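Local structure of TarM (Staphylococcus aureus subsp. aureus 21178, 4X7R) at residues M327-R332 / E357-D362. The protein belongs to the GT-B clan of glycosyltransferases and binds uridine-5'-diphosphate. The protein carries 1 engineered substitution. Numbering follows the deposited sequence.
Sequences MVPTKR and EGSVKD. With UDP (uridine-5'-diphosphate), chain E.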
ATOM      1  N   MET A 327     -10.594  -2.455  -2.805  1.00 56.07           N
ATOM      2  CA  MET A 327     -11.885  -3.079  -2.480  1.00 57.62           C
ATOM      3  C   MET A 327     -11.815  -3.687  -1.089  1.00 60.06           C
ATOM      4  O   MET A 327     -11.568  -4.881  -0.927  1.00 60.19           O
ATOM      5  CB  MET A 327     -12.314  -4.074  -3.560  1.00 61.76           C
ATOM      6  CG  MET A 327     -12.495  -3.435  -4.905  1.00 66.39           C
ATOM      7  SD  MET A 327     -13.574  -4.472  -5.882  1.00 73.88           S
ATOM      8  CE  MET A 327     -13.626  -3.577  -7.360  1.00 71.67           C
ATOM      9  N   VAL A 328     -11.982  -2.827  -0.073  1.00 53.71           N
ATOM     10  CA  VAL A 328     -11.851  -3.197   1.335  1.00 51.56           C
ATOM     11  C   VAL A 328     -13.104  -2.875   2.149  1.00 54.72           C
ATOM     12  O   VAL A 328     -13.870  -2.003   1.741  1.00 53.10           O
ATOM     13  CB  VAL A 328     -10.545  -2.630   1.988  1.00 52.90           C
ATOM     14  CG1 VAL A 328      -9.295  -3.271   1.404  1.00 51.52           C
ATOM     15  CG2 VAL A 328     -10.478  -1.102   1.930  1.00 51.76           C
ATOM     16  N   PRO A 329     -13.320  -3.552   3.309  1.00 53.83           N
ATOM     17  CA  PRO A 329     -14.543  -3.312   4.098  1.00 53.83           C
ATOM     18  C   PRO A 329     -14.908  -1.868   4.438  1.00 55.77           C
ATOM     19  O   PRO A 329     -16.087  -1.547   4.404  1.00 55.63           O
ATOM     20  CB  PRO A 329     -14.302  -4.139   5.362  1.00 55.76           C
ATOM     21  CG  PRO A 329     -13.453  -5.264   4.905  1.00 60.19           C
ATOM     22  CD  PRO A 329     -12.516  -4.648   3.906  1.00 55.07           C
ATOM     23  N   THR A 330     -13.927  -0.995   4.753  1.00 50.80           N
ATOM     24  CA  THR A 330     -14.217   0.405   5.133  1.00 48.85           C
ATOM     25  C   THR A 330     -14.853   1.248   4.034  1.00 49.38           C
ATOM     26  O   THR A 330     -15.538   2.226   4.327  1.00 46.52           O
ATOM     27  CB  THR A 330     -13.022   1.081   5.779  1.00 54.36           C
ATOM     28  OG1 THR A 330     -11.974   1.106   4.831  1.00 52.85           O
ATOM     29  CG2 THR A 330     -12.572   0.399   7.049  1.00 57.52           C
ATOM     30  N   LYS A 331     -14.651   0.841   2.765  1.00 46.68           N
ATOM     31  CA  LYS A 331     -15.193   1.510   1.582  1.00 46.03           C
ATOM     32  C   LYS A 331     -16.679   1.235   1.415  1.00 51.89           C
ATOM     33  O   LYS A 331     -17.359   1.965   0.686  1.00 52.36           O
ATOM     34  CB  LYS A 331     -14.395   1.132   0.318  1.00 47.81           C
ATOM     35  CG  LYS A 331     -12.893   1.432   0.404  1.00 51.30           C
ATOM     36  CD  LYS A 331     -12.554   2.924   0.402  1.00 48.12           C
ATOM     37  CE  LYS A 331     -11.095   3.102   0.725  1.00 53.34           C
ATOM     38  NZ  LYS A 331     -10.717   4.538   0.805  1.00 46.72           N
ATOM     39  N   ARG A 332     -17.200   0.210   2.133  1.00 49.82           N
ATOM     40  CA  ARG A 332     -18.615  -0.188   2.136  1.00 50.87           C
ATOM     41  C   ARG A 332     -19.224  -0.247   0.740  1.00 56.45           C
ATOM     42  O   ARG A 332     -20.252   0.379   0.478  1.00 56.84           O
ATOM     43  CB  ARG A 332     -19.463   0.680   3.099  1.00 50.10           C
ATOM     44  CG  ARG A 332     -19.149   0.476   4.582  1.00 58.71           C
ATOM     45  CD  ARG A 332     -19.326  -0.955   5.108  1.00 68.32           C
ATOM     46  NE  ARG A 332     -20.679  -1.487   4.907  1.00 64.83           N
ATOM     47  CZ  ARG A 332     -21.685  -1.314   5.752  1.00 74.19           C
ATOM     48  NH1 ARG A 332     -21.518  -0.599   6.856  1.00 60.63           N
ATOM     49  NH2 ARG A 332     -22.873  -1.844   5.495  1.00 64.90           N
ATOM     50  N   GLU A 357      -9.180  -3.800  -6.660  1.00 61.91           N
ATOM     51  CA  GLU A 357      -9.080  -5.197  -6.216  1.00 62.56           C
ATOM     52  C   GLU A 357      -8.987  -5.195  -4.695  1.00 66.16           C
ATOM     53  O   GLU A 357      -8.581  -4.189  -4.100  1.00 65.04           O
ATOM     54  CB  GLU A 357      -7.837  -5.880  -6.789  1.00 63.85           C
ATOM     55  CG  GLU A 357      -7.807  -5.979  -8.303  1.00 78.17           C
ATOM     56  CD  GLU A 357      -6.482  -6.442  -8.851  1.00108.85           C
ATOM     57  OE1 GLU A 357      -5.451  -6.349  -8.140  1.00101.91           O
ATOM     58  OE2 GLU A 357      -6.474  -6.903 -10.015  1.00108.76           O
ATOM     59  N   GLY A 358      -9.355  -6.313  -4.077  1.00 62.98           N
ATOM     60  CA  GLY A 358      -9.293  -6.440  -2.628  1.00 62.10           C
ATOM     61  C   GLY A 358     -10.132  -7.561  -2.070  1.00 67.13           C
ATOM     62  O   GLY A 358     -10.864  -8.215  -2.814  1.00 68.76           O
ATOM     63  N   SER A 359     -10.043  -7.756  -0.743  1.00 62.82           N
ATOM     64  CA  SER A 359     -10.693  -8.823   0.022  1.00 63.56           C
ATOM     65  C   SER A 359     -12.188  -9.039  -0.209  1.00 69.38           C
ATOM     66  O   SER A 359     -12.618 -10.190  -0.224  1.00 71.23           O
ATOM     67  CB  SER A 359     -10.376  -8.701   1.509  1.00 65.67           C
ATOM     68  OG  SER A 359     -10.887  -7.503   2.066  1.00 72.10           O
ATOM     69  N   VAL A 360     -12.963  -7.952  -0.419  1.00 64.56           N
ATOM     70  CA  VAL A 360     -14.419  -7.983  -0.624  1.00 64.78           C
ATOM     71  C   VAL A 360     -14.882  -8.165  -2.087  1.00 70.08           C
ATOM     72  O   VAL A 360     -16.085  -8.347  -2.298  1.00 71.53           O
ATOM     73  CB  VAL A 360     -15.154  -6.790   0.067  1.00 67.37           C
ATOM     74  CG1 VAL A 360     -14.783  -6.668   1.547  1.00 66.07           C
ATOM     75  CG2 VAL A 360     -14.922  -5.472  -0.673  1.00 65.83           C
ATOM     76  N   LYS A 361     -13.965  -8.088  -3.086  1.00 66.49           N
ATOM     77  CA  LYS A 361     -14.311  -8.202  -4.518  1.00 68.09           C
ATOM     78  C   LYS A 361     -15.250  -9.366  -4.864  1.00 75.23           C
ATOM     79  O   LYS A 361     -16.242  -9.143  -5.562  1.00 75.87           O
ATOM     80  CB  LYS A 361     -13.074  -8.193  -5.437  1.00 69.57           C
ATOM     81  CG  LYS A 361     -13.433  -7.954  -6.907  1.00 77.30           C
ATOM     82  CD  LYS A 361     -12.233  -7.927  -7.832  1.00 86.06           C
ATOM     83  CE  LYS A 361     -12.634  -7.498  -9.223  1.00 94.66           C
ATOM     84  NZ  LYS A 361     -11.868  -8.222 -10.274  1.00103.41           N
ATOM     85  N   ASP A 362     -14.949 -10.583  -4.362  1.00 73.94           N
ATOM     86  CA  ASP A 362     -15.770 -11.776  -4.605  1.00 76.76           C
ATOM     87  C   ASP A 362     -17.161 -11.680  -3.969  1.00 83.28           C
ATOM     88  O   ASP A 362     -18.155 -12.014  -4.625  1.00 85.50           O
ATOM     89  CB  ASP A 362     -15.041 -13.052  -4.162  1.00 78.83           C
ATOM     90  CG  ASP A 362     -13.793 -13.361  -4.965  1.00 92.64           C
ATOM     91  OD1 ASP A 362     -13.737 -12.972  -6.161  1.00 93.51           O
ATOM     92  OD2 ASP A 362     -12.886 -14.029  -4.418  1.00100.45           O
TER
HETATM   93  N1  UDP E 501      -6.264   3.653  -7.188  1.00 50.66           N
HETATM   94  C2  UDP E 501      -5.852   3.432  -8.489  1.00 49.51           C
HETATM   95  N3  UDP E 501      -6.510   2.418  -9.145  1.00 50.42           N
HETATM   96  C4  UDP E 501      -7.498   1.603  -8.639  1.00 52.45           C
HETATM   97  C5  UDP E 501      -7.843   1.855  -7.263  1.00 49.12           C
HETATM   98  C6  UDP E 501      -7.231   2.851  -6.594  1.00 48.91           C
HETATM   99  O2  UDP E 501      -4.969   4.084  -9.029  1.00 48.76           O
HETATM  100  O4  UDP E 501      -8.028   0.753  -9.379  1.00 54.49           O
HETATM  101  C1' UDP E 501      -5.720   4.859  -6.514  1.00 50.35           C
HETATM  102  C2' UDP E 501      -6.585   6.106  -6.674  1.00 51.43           C
HETATM  103  O2' UDP E 501      -6.284   6.782  -7.884  1.00 57.27           O
HETATM  104  C3' UDP E 501      -6.168   6.922  -5.449  1.00 50.74           C
HETATM  105  C4' UDP E 501      -5.874   5.849  -4.405  1.00 52.40           C
HETATM  106  O4' UDP E 501      -5.640   4.616  -5.127  1.00 52.57           O
HETATM  107  O3' UDP E 501      -5.075   7.823  -5.631  1.00 48.31           O
HETATM  108  C5' UDP E 501      -6.960   5.652  -3.379  1.00 54.21           C
HETATM  109  O5' UDP E 501      -6.890   6.783  -2.482  1.00 55.71           O
HETATM  110  PA  UDP E 501      -7.917   7.092  -1.288  1.00 51.80           P
HETATM  111  O1A UDP E 501      -7.334   8.137  -0.417  1.00 45.51           O
HETATM  112  O2A UDP E 501      -9.249   7.557  -1.897  1.00 50.78           O
HETATM  113  O3A UDP E 501      -8.141   5.771  -0.483  1.00 50.17           O
HETATM  114  PB  UDP E 501      -7.136   4.715   0.187  1.00 53.58           P
HETATM  115  O1B UDP E 501      -5.941   5.437   0.752  1.00 52.11           O
HETATM  116  O2B UDP E 501      -6.669   3.690  -0.853  1.00 48.81           O
HETATM  117  O3B UDP E 501      -7.852   4.017   1.327  1.00 57.57           O
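M327 is joined through its backbone to E357 and to the turn G358-K361 that leads into helix 361-370, an example of how loops at the C-terminal ends of adjacent parallel strands can be tied together while one of them carries a ligand-binding side chain. Its N-H gives a nearly straight bond (172°) to E357 O at 3.0 Å, although the donor stands well above the plane of that carbonyl. In return M327 O receives a CA-H...O contact from G358 CA at 3.2 Å, and the type I turn G358-K361 brings V360 N round to the same oxygen for a weak, long bond.

Apolar packing flanks the backbone pairing. With M327 CG anti to its carbonyl carbon (chi1 -61°) and the chain extended beyond, SD lies 3.6 Å from K361 CG, the two side chains crossing obliquely. The two methyls of V360 divide between neighbours: CG2 packs 4.1 Å from M327 CB, CG1 3.8 Å from P329 CD.

Polar contacts to the ligand come from the 3-10 turn 329-331. K331 NZ bonds O3B (3.0 Å) and O3A (3.1 Å) of UDP and forms a salt bridge with E403. The loops after parallel strands 320-324 and 351-355 meet here, and the first goes on to place K331 at the diphosphate, as in the nucleotide-binding Rossmann-like domain of GT-B glycosyltransferases.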